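Local structure of titin (Homo sapiens, 5JDE) at residues K95-I100 with A108-E113; K135-V140 with I148-S153; I206-L211 with Y247-G252. The protein spans the half-sarcomere of striated muscle as a giant filament, probably lending it passive elasticity through chains of immunoglobulin-like domains such as the three in this fragment. All coordinates share one frame; numbering follows the deposited sequence.

Overall arrangement
Contacts 1 and 2 lie in the middle of three tandem immunoglobulin I-set domains and contact 3 in the C-terminal one. The first two, with centres about 13 Å apart, meet in one sheet: strand 108-114 of contact 1 pairs with strand 144-149 of contact 2, where Ile149 N and Ala108 O, 2.8 Å apart, probably share a hydrogen bond. Contact 3 joins strands 209-212 and 245-251 in the mixed sheet of the next domain; its centre is about 22 Å from that of contact 2 and 31 Å from that of contact 1. Its nearest atoms come within about 5 Å of contact 2. Thr105 bridges the domains, bonding Ser207 N through OG1 while its backbone bonds Thr152.

Contact 1. Residues K95-I100 with A108-E113; sequences KTMKNI and ASFECE
Ile100 covers one face of the Phe110 ring with its terminal methyl: CD1 lies 3.4 Å from the ring centroid and only 12° off the normal, a CH-pi contact made almost over the ring centre. The rest of that branch leans on the rim, with Ile100 CG1 3.4 Å from Phe110 CE1. Lys98 O approaches the ring edge near its plane, 3.7 Å from Phe110 CE1. Met97 points from the same loop toward strand 108-114 and crosses Phe110 at about a right angle. Met97 SD packs 4.0 Å from Phe110 CB and lies 5.4 Å from the Phe110 ring centroid, oblique to it, a Met-aromatic contact; Met97 CG rests 3.9 Å from Cys112 CB. At chi1 -31°, off the staggered value, that CG sits beside its own backbone N. At the far end Lys95 and Glu113 run side by side in the same direction, and Lys95 NZ forms a salt bridge with Glu113 OE1 at 3.4 Å. Farther out, Ser109 OG bonds the syn side of Glu111 OE2. Phe110 also meets Tyr160 and Trp123, placing it between the two sheets. Residues 95-100 make the A-to-A' switch of the I-set fold, from strand 93-95 beside strand 108-114 to strand 100-103, where Ile100 is bonded through its backbone to strand 167-176 of the other sheet.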
loop_
_atom_site.group_PDB
_atom_site.type_symbol
_atom_site.label_atom_id
_atom_site.label_comp_id
_atom_site.label_asym_id
_atom_site.label_seq_id
_atom_site.Cartn_x
_atom_site.Cartn_y
_atom_site.Cartn_z
ATOM N N LYS A 95 -9.976 7.695 2.208
ATOM C CA LYS A 95 -9.012 8.647 2.724
ATOM C C LYS A 95 -7.806 8.743 1.800
ATOM O O LYS A 95 -7.289 7.733 1.311
ATOM C CB LYS A 95 -8.569 8.286 4.140
ATOM C CG LYS A 95 -8.607 9.497 5.067
ATOM C CD LYS A 95 -7.867 9.279 6.375
ATOM C CE LYS A 95 -8.403 8.070 7.121
ATOM N NZ LYS A 95 -9.696 8.367 7.815
ATOM N N THR A 96 -7.377 9.979 1.575
ATOM C CA THR A 96 -6.300 10.290 0.639
ATOM C C THR A 96 -4.943 9.956 1.213
ATOM O O THR A 96 -4.830 9.621 2.385
ATOM C CB THR A 96 -6.339 11.763 0.250
ATOM O OG1 THR A 96 -6.275 12.569 1.434
ATOM C CG2 THR A 96 -7.641 12.067 -0.492
ATOM N N MET A 97 -3.913 10.032 0.373
ATOM C CA MET A 97 -2.539 9.839 0.825
ATOM C C MET A 97 -1.776 11.143 0.851
ATOM O O MET A 97 -2.004 12.022 0.027
ATOM C CB MET A 97 -1.795 8.873 -0.077
ATOM C CG MET A 97 -2.659 7.852 -0.687
ATOM S SD MET A 97 -1.618 6.557 -1.325
ATOM C CE MET A 97 -1.117 7.208 -2.918
ATOM N N LYS A 98 -0.835 11.244 1.778
ATOM C CA LYS A 98 -0.041 12.443 1.914
ATOM C C LYS A 98 1.262 12.276 1.141
ATOM O O LYS A 98 1.848 11.193 1.122
ATOM C CB LYS A 98 0.210 12.739 3.398
ATOM C CG LYS A 98 1.453 13.572 3.707
ATOM C CD LYS A 98 1.188 15.082 3.673
ATOM C CE LYS A 98 2.470 15.873 3.951
ATOM N NZ LYS A 98 2.507 17.201 3.271
ATOM N N ASN A 99 1.693 13.341 0.478
ATOM C CA ASN A 99 3.025 13.368 -0.126
ATOM C C ASN A 99 4.093 13.142 0.948
ATOM O O ASN A 99 3.974 13.662 2.050
ATOM C CB ASN A 99 3.273 14.699 -0.828
ATOM C CG ASN A 99 2.267 14.987 -1.916
ATOM O OD1 ASN A 99 1.906 14.106 -2.703
ATOM N ND2 ASN A 99 1.814 16.235 -1.976
ATOM N N ILE A 100 5.131 12.373 0.629
ATOM C CA ILE A 100 6.214 12.129 1.579
ATOM C C ILE A 100 7.535 12.689 1.094
ATOM O O ILE A 100 7.817 12.696 -0.096
ATOM C CB ILE A 100 6.453 10.629 1.841
ATOM C CG1 ILE A 100 5.201 9.803 1.621
ATOM C CG2 ILE A 100 6.993 10.408 3.241
ATOM C CD1 ILE A 100 5.506 8.331 1.613
ATOM N N ALA A 108 10.186 4.539 3.307
ATOM C CA ALA A 108 9.057 5.397 3.024
ATOM C C ALA A 108 7.801 4.536 3.003
ATOM O O ALA A 108 7.867 3.360 2.660
ATOM C CB ALA A 108 9.247 6.112 1.691
ATOM N N SER A 109 6.662 5.106 3.372
ATOM C CA SER A 109 5.417 4.338 3.319
ATOM C C SER A 109 4.242 5.200 2.904
ATOM O O SER A 109 4.094 6.322 3.383
ATOM C CB SER A 109 5.123 3.688 4.666
ATOM O OG SER A 109 5.010 4.673 5.679
ATOM N N PHE A 110 3.421 4.675 1.996
ATOM C CA PHE A 110 2.144 5.311 1.660
ATOM C C PHE A 110 1.035 4.462 2.231
ATOM O O PHE A 110 1.157 3.234 2.259
ATOM C CB PHE A 110 1.941 5.437 0.158
ATOM C CG PHE A 110 2.855 6.430 -0.502
ATOM C CD1 PHE A 110 2.579 7.790 -0.444
ATOM C CD2 PHE A 110 3.966 6.005 -1.186
ATOM C CE1 PHE A 110 3.402 8.703 -1.062
ATOM C CE2 PHE A 110 4.798 6.911 -1.799
ATOM C CZ PHE A 110 4.519 8.259 -1.737
ATOM N N GLU A 111 -0.030 5.120 2.677
ATOM C CA GLU A 111 -1.211 4.433 3.218
ATOM C C GLU A 111 -2.488 5.035 2.655
ATOM O O GLU A 111 -2.624 6.256 2.562
ATOM C CB GLU A 111 -1.241 4.526 4.753
ATOM C CG GLU A 111 -0.105 3.809 5.472
ATOM C CD GLU A 111 1.182 4.630 5.555
ATOM O OE1 GLU A 111 1.205 5.783 5.072
ATOM O OE2 GLU A 111 2.182 4.116 6.101
ATOM N N CYS A 112 -3.448 4.194 2.295
ATOM C CA CYS A 112 -4.770 4.737 2.026
ATOM C C CYS A 112 -5.837 3.791 2.536
ATOM O O CYS A 112 -5.593 2.592 2.748
ATOM C CB CYS A 112 -4.966 5.009 0.544
ATOM S SG CYS A 112 -4.962 3.527 -0.439
ATOM N N GLU A 113 -7.018 4.348 2.745
ATOM C CA GLU A 113 -8.135 3.571 3.259
ATOM C C GLU A 113 -9.179 3.385 2.152
ATOM O O GLU A 113 -9.441 4.321 1.386
ATOM C CB GLU A 113 -8.730 4.252 4.485
ATOM C CG GLU A 113 -7.829 4.151 5.713
ATOM C CD GLU A 113 -8.521 4.580 6.995
ATOM O OE1 GLU A 113 -9.668 5.069 6.924
ATOM O OE2 GLU A 113 -7.916 4.418 8.077
#

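Contact 2. Residues K135-V140 with I148-S153; sequences KFKIVV and IIMNTS
Lys137 and Ile148 are a hydrogen-bonded antiparallel pair in the hairpin of strands 136-141 and 144-149, the D-E hairpin at the edge of an I-set immunoglobulin sheet. Three backbone hydrogen bonds join the segments. Two link Lys137 and Ile148 reciprocally, modelled so short that their lengths are doubtful; the third, Met150 N to Lys135 O at 2.9 Å, is nearly straight at 168° and carries the pairing just past the strand end. Between them Phe136 and Ile149 form the non-hydrogen-bonded pair, where Phe136 CA approaches Ile148 O at 3.3 Å in a CA-H...O contact.

The polar side-chain contact belongs to Lys135. Its CG stands beside the carbonyl carbon (chi1 -176°), a bend at chi2 lays the chain alongside the departing residues, and NZ donates to Asn151 O at 3.1 Å from well above the carbonyl plane. The same ammonium group forms a salt bridge with Asp156, whose carboxylate also accepts a bond from Ser153 N, tying the turn together.

Apolar contacts lie on both faces of the sheet. Phe136 and Ile149 point side by side into the domain, both touching Tyr160, with Phe136 CD1 3.6 Å from Ile149 CG1. On the other face Ile148 and Lys137 meet at their CB atoms, and the extended Met150 chain reaches over until its CE lies 4.0 Å from Lys137 CD.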
loop_
_atom_site.group_PDB
_atom_site.type_symbol
_atom_site.label_atom_id
_atom_site.label_comp_id
_atom_site.label_asym_id
_atom_site.label_seq_id
_atom_site.Cartn_x
_atom_site.Cartn_y
_atom_site.Cartn_z
ATOM N N LYS A 135 12.358 -4.499 -2.274
ATOM C CA LYS A 135 12.221 -3.045 -2.252
ATOM C C LYS A 135 10.826 -2.547 -1.890
ATOM O O LYS A 135 10.667 -1.643 -1.062
ATOM C CB LYS A 135 12.589 -2.480 -3.616
ATOM C CG LYS A 135 12.574 -0.966 -3.688
ATOM C CD LYS A 135 13.934 -0.428 -3.276
ATOM C CE LYS A 135 14.187 0.929 -3.884
ATOM N NZ LYS A 135 15.542 1.442 -3.572
ATOM N N PHE A 136 9.825 -3.109 -2.560
ATOM C CA PHE A 136 8.436 -2.685 -2.415
ATOM C C PHE A 136 7.651 -3.709 -1.630
ATOM O O PHE A 136 7.485 -4.841 -2.077
ATOM C CB PHE A 136 7.777 -2.486 -3.783
ATOM C CG PHE A 136 8.367 -1.367 -4.584
ATOM C CD1 PHE A 136 8.057 -0.047 -4.290
ATOM C CD2 PHE A 136 9.233 -1.630 -5.630
ATOM C CE1 PHE A 136 8.604 0.987 -5.027
ATOM C CE2 PHE A 136 9.789 -0.599 -6.365
ATOM C CZ PHE A 136 9.471 0.714 -6.065
ATOM N N LYS A 137 7.189 -3.310 -0.451
ATOM C CA LYS A 137 6.352 -4.163 0.379
ATOM C C LYS A 137 4.904 -3.663 0.368
ATOM O O LYS A 137 4.627 -2.499 0.661
ATOM C CB LYS A 137 6.893 -4.217 1.808
ATOM C CG LYS A 137 6.111 -5.121 2.747
ATOM C CD LYS A 137 6.718 -5.125 4.149
ATOM C CE LYS A 137 5.832 -5.877 5.135
ATOM N NZ LYS A 137 5.672 -7.304 4.743
ATOM N N ILE A 138 3.991 -4.566 0.028
ATOM C CA ILE A 138 2.550 -4.296 0.016
ATOM C C ILE A 138 1.913 -4.878 1.268
ATOM O O ILE A 138 2.090 -6.061 1.552
ATOM C CB ILE A 138 1.873 -4.921 -1.215
ATOM C CG1 ILE A 138 2.609 -4.543 -2.503
ATOM C CG2 ILE A 138 0.423 -4.519 -1.304
ATOM C CD1 ILE A 138 2.516 -3.097 -2.854
ATOM N N VAL A 139 1.183 -4.067 2.029
ATOM C CA VAL A 139 0.490 -4.608 3.196
ATOM C C VAL A 139 -0.986 -4.258 3.124
ATOM O O VAL A 139 -1.342 -3.190 2.638
ATOM C CB VAL A 139 1.073 -4.088 4.523
ATOM C CG1 VAL A 139 0.454 -4.831 5.702
ATOM C CG2 VAL A 139 2.578 -4.238 4.536
ATOM N N VAL A 140 -1.837 -5.179 3.573
ATOM C CA VAL A 140 -3.261 -4.898 3.726
ATOM C C VAL A 140 -3.667 -5.174 5.173
ATOM O O VAL A 140 -3.407 -6.251 5.711
ATOM C CB VAL A 140 -4.140 -5.744 2.798
ATOM C CG1 VAL A 140 -5.597 -5.306 2.924
ATOM C CG2 VAL A 140 -3.669 -5.642 1.366
ATOM N N ILE A 148 5.094 -0.050 1.180
ATOM C CA ILE A 148 6.369 0.222 1.853
ATOM C C ILE A 148 7.499 0.193 0.848
ATOM O O ILE A 148 7.675 -0.783 0.115
ATOM C CB ILE A 148 6.678 -0.807 2.968
ATOM C CG1 ILE A 148 5.462 -1.036 3.869
ATOM C CG2 ILE A 148 7.908 -0.373 3.779
ATOM C CD1 ILE A 148 5.154 0.115 4.765
ATOM N N ILE A 149 8.282 1.261 0.824
ATOM C CA ILE A 149 9.457 1.320 -0.022
ATOM C C ILE A 149 10.692 1.391 0.875
ATOM O O ILE A 149 10.895 2.381 1.571
ATOM C CB ILE A 149 9.413 2.546 -0.945
ATOM C CG1 ILE A 149 8.149 2.518 -1.817
ATOM C CG2 ILE A 149 10.665 2.632 -1.783
ATOM C CD1 ILE A 149 7.780 3.871 -2.411
ATOM N N MET A 150 11.500 0.339 0.874
ATOM C CA MET A 150 12.641 0.258 1.775
ATOM C C MET A 150 13.908 0.760 1.087
ATOM O O MET A 150 13.955 0.848 -0.142
ATOM C CB MET A 150 12.812 -1.179 2.270
ATOM C CG MET A 150 11.564 -1.714 3.018
ATOM S SD MET A 150 11.907 -3.208 3.954
ATOM C CE MET A 150 10.320 -3.515 4.723
ATOM N N ASN A 151 14.906 1.136 1.890
ATOM C CA ASN A 151 16.213 1.565 1.390
ATOM C C ASN A 151 16.103 2.578 0.244
ATOM O O ASN A 151 16.654 2.380 -0.847
ATOM C CB ASN A 151 17.029 0.342 0.950
ATOM C CG ASN A 151 18.487 0.684 0.645
ATOM O OD1 ASN A 151 19.077 1.558 1.282
ATOM N ND2 ASN A 151 19.070 -0.006 -0.333
ATOM N N THR A 152 15.385 3.669 0.489
ATOM C CA THR A 152 15.061 4.594 -0.591
ATOM C C THR A 152 16.284 5.179 -1.261
ATOM O O THR A 152 17.317 5.389 -0.631
ATOM C CB THR A 152 14.218 5.759 -0.110
ATOM O OG1 THR A 152 14.831 6.310 1.062
ATOM C CG2 THR A 152 12.769 5.306 0.186
ATOM N N SER A 153 16.139 5.445 -2.552
ATOM C CA SER A 153 17.168 6.093 -3.351
ATOM C C SER A 153 16.495 7.217 -4.123
ATOM O O SER A 153 15.261 7.278 -4.171
ATOM C CB SER A 153 17.822 5.093 -4.299
ATOM O OG SER A 153 18.374 5.750 -5.423
#

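Contact 3. Residues I206-L211 with Y247-G252; sequences ISYKWL and YTFVAG
Lys209 and Val250, then Leu211 and Thr248, exchange paired backbone hydrogen bonds between strands 209-211 and 247-251, whose axes come within 4.6 Å at 160°. These are the antiparallel C and F strands of an I-set immunoglobulin domain. All four bonds are of ordinary length, Lys209 N to Val250 O being 2.8 Å. Between the bonded pairs, Trp210 and Phe249 form the non-hydrogen-bonded pair, supported by a CA-H...O contact from Trp210 CA to Thr248 O at 3.3 Å.

Their side chains enter the core, where Trp210 is the characteristic strand C tryptophan and Phe249 holds the strand F position that carries a disulfide cysteine in many immunoglobulin domains. Phe249 turns its edge to the face of the indole six-membered ring, planes at 64° and centroids 5.1 Å apart. The backbone sets Phe249 CB over the same face of Trp210, 3.9 Å from the centroid of that ring; chi1 171° then sends the phenyl ring on toward Tyr208. There the two rings are near parallel but slid apart, so the contact is mainly Phe249 CE1 on Tyr208 CB at 3.5 Å. His232 meets both of these rings, and Leu234 lies against Trp210. Tyr247 OH bonds Asp243 O four residues back, the tyrosine corner near the start of strand F.

On the opposite face Leu211 crosses Thr248 and Val250, touching both through its CD1. Near the other end of the contact Ile206, also on Thr105 and Ile178, reaches over with its CD1 3.6 Å from Ala251 CB.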
loop_
_atom_site.group_PDB
_atom_site.type_symbol
_atom_site.label_atom_id
_atom_site.label_comp_id
_atom_site.label_asym_id
_atom_site.label_seq_id
_atom_site.Cartn_x
_atom_site.Cartn_y
_atom_site.Cartn_z
ATOM N N ILE A 206 20.232 6.872 9.269
ATOM C CA ILE A 206 20.547 6.412 7.923
ATOM C C ILE A 206 21.488 5.225 7.950
ATOM O O ILE A 206 22.137 4.960 8.957
ATOM C CB ILE A 206 21.163 7.531 7.084
ATOM C CG1 ILE A 206 22.395 8.083 7.806
ATOM C CG2 ILE A 206 20.118 8.608 6.780
ATOM C CD1 ILE A 206 23.628 8.159 6.960
ATOM N N SER A 207 21.540 4.502 6.837
ATOM C CA SER A 207 22.439 3.378 6.677
ATOM C C SER A 207 23.809 3.872 6.220
ATOM O O SER A 207 23.905 4.757 5.369
ATOM C CB SER A 207 21.885 2.381 5.664
ATOM O OG SER A 207 20.833 1.629 6.232
ATOM N N TYR A 208 24.863 3.292 6.779
ATOM C CA TYR A 208 26.224 3.696 6.424
ATOM C C TYR A 208 27.156 2.494 6.454
ATOM O O TYR A 208 26.804 1.441 6.985
ATOM C CB TYR A 208 26.730 4.778 7.383
ATOM C CG TYR A 208 26.807 4.278 8.805
ATOM C CD1 TYR A 208 27.974 3.704 9.301
ATOM C CD2 TYR A 208 25.700 4.338 9.639
ATOM C CE1 TYR A 208 28.034 3.215 10.590
ATOM C CE2 TYR A 208 25.751 3.857 10.932
ATOM C CZ TYR A 208 26.918 3.299 11.404
ATOM O OH TYR A 208 26.962 2.827 12.692
ATOM N N LYS A 209 28.352 2.671 5.903
ATOM C CA LYS A 209 29.398 1.658 5.925
ATOM C C LYS A 209 30.749 2.330 6.087
ATOM O O LYS A 209 30.979 3.414 5.555
ATOM C CB LYS A 209 29.433 0.827 4.634
ATOM C CG LYS A 209 28.315 -0.154 4.451
ATOM C CD LYS A 209 28.586 -1.009 3.219
ATOM C CE LYS A 209 29.012 -0.161 2.027
ATOM N NZ LYS A 209 29.097 -0.981 0.780
ATOM N N TRP A 210 31.635 1.668 6.815
ATOM C CA TRP A 210 33.043 2.059 6.870
ATOM C C TRP A 210 33.888 1.064 6.079
ATOM O O TRP A 210 33.665 -0.143 6.159
ATOM C CB TRP A 210 33.537 2.114 8.313
ATOM C CG TRP A 210 32.994 3.222 9.147
ATOM C CD1 TRP A 210 31.929 3.167 9.992
ATOM C CD2 TRP A 210 33.531 4.545 9.263
ATOM N NE1 TRP A 210 31.754 4.380 10.615
ATOM C CE2 TRP A 210 32.727 5.243 10.185
ATOM C CE3 TRP A 210 34.611 5.208 8.671
ATOM C CZ2 TRP A 210 32.963 6.574 10.522
ATOM C CZ3 TRP A 210 34.844 6.526 9.006
ATOM C CH2 TRP A 210 34.031 7.197 9.922
ATOM N N LEU A 211 34.866 1.562 5.328
ATOM C CA LEU A 211 35.749 0.703 4.545
ATOM C C LEU A 211 37.223 0.977 4.860
ATOM O O LEU A 211 37.608 2.122 5.084
ATOM C CB LEU A 211 35.506 0.918 3.057
ATOM C CG LEU A 211 34.048 0.967 2.593
ATOM C CD1 LEU A 211 33.974 1.775 1.320
ATOM C CD2 LEU A 211 33.516 -0.425 2.361
ATOM N N TYR A 247 40.744 5.118 4.867
ATOM C CA TYR A 247 39.473 4.770 5.481
ATOM C C TYR A 247 38.378 5.582 4.847
ATOM O O TYR A 247 38.530 6.783 4.649
ATOM C CB TYR A 247 39.518 4.998 6.989
ATOM C CG TYR A 247 40.434 4.027 7.689
ATOM C CD1 TYR A 247 41.805 4.280 7.808
ATOM C CD2 TYR A 247 39.939 2.845 8.211
ATOM C CE1 TYR A 247 42.649 3.381 8.442
ATOM C CE2 TYR A 247 40.769 1.941 8.844
ATOM C CZ TYR A 247 42.123 2.211 8.963
ATOM O OH TYR A 247 42.934 1.295 9.598
ATOM N N THR A 248 37.274 4.907 4.532
ATOM C CA THR A 248 36.168 5.502 3.810
ATOM C C THR A 248 34.860 5.395 4.592
ATOM O O THR A 248 34.527 4.334 5.083
ATOM C CB THR A 248 35.955 4.812 2.446
ATOM O OG1 THR A 248 37.217 4.506 1.846
ATOM C CG2 THR A 248 35.127 5.686 1.518
ATOM N N PHE A 249 34.129 6.495 4.700
ATOM C CA PHE A 249 32.766 6.449 5.209
ATOM C C PHE A 249 31.812 6.605 4.029
ATOM O O PHE A 249 31.923 7.552 3.250
ATOM C CB PHE A 249 32.526 7.540 6.260
ATOM C CG PHE A 249 31.093 7.688 6.683
ATOM C CD1 PHE A 249 30.584 6.942 7.736
ATOM C CD2 PHE A 249 30.258 8.592 6.049
ATOM C CE1 PHE A 249 29.267 7.093 8.143
ATOM C CE2 PHE A 249 28.936 8.740 6.440
ATOM C CZ PHE A 249 28.440 7.988 7.491
ATOM N N VAL A 250 30.890 5.664 3.896
ATOM C CA VAL A 250 29.931 5.679 2.798
ATOM C C VAL A 250 28.515 5.704 3.356
ATOM O O VAL A 250 28.184 4.908 4.229
ATOM C CB VAL A 250 30.087 4.449 1.878
ATOM C CG1 VAL A 250 28.954 4.394 0.849
ATOM C CG2 VAL A 250 31.435 4.462 1.186
ATOM N N ALA A 251 27.699 6.634 2.860
ATOM C CA ALA A 251 26.291 6.721 3.241
ATOM C C ALA A 251 25.461 7.061 2.024
ATOM O O ALA A 251 25.564 8.171 1.485
ATOM C CB ALA A 251 26.092 7.765 4.330
ATOM N N GLY A 252 24.642 6.108 1.595
ATOM C CA GLY A 252 23.888 6.264 0.370
ATOM C C GLY A 252 24.868 6.524 -0.756
ATOM O O GLY A 252 25.745 5.708 -1.023
#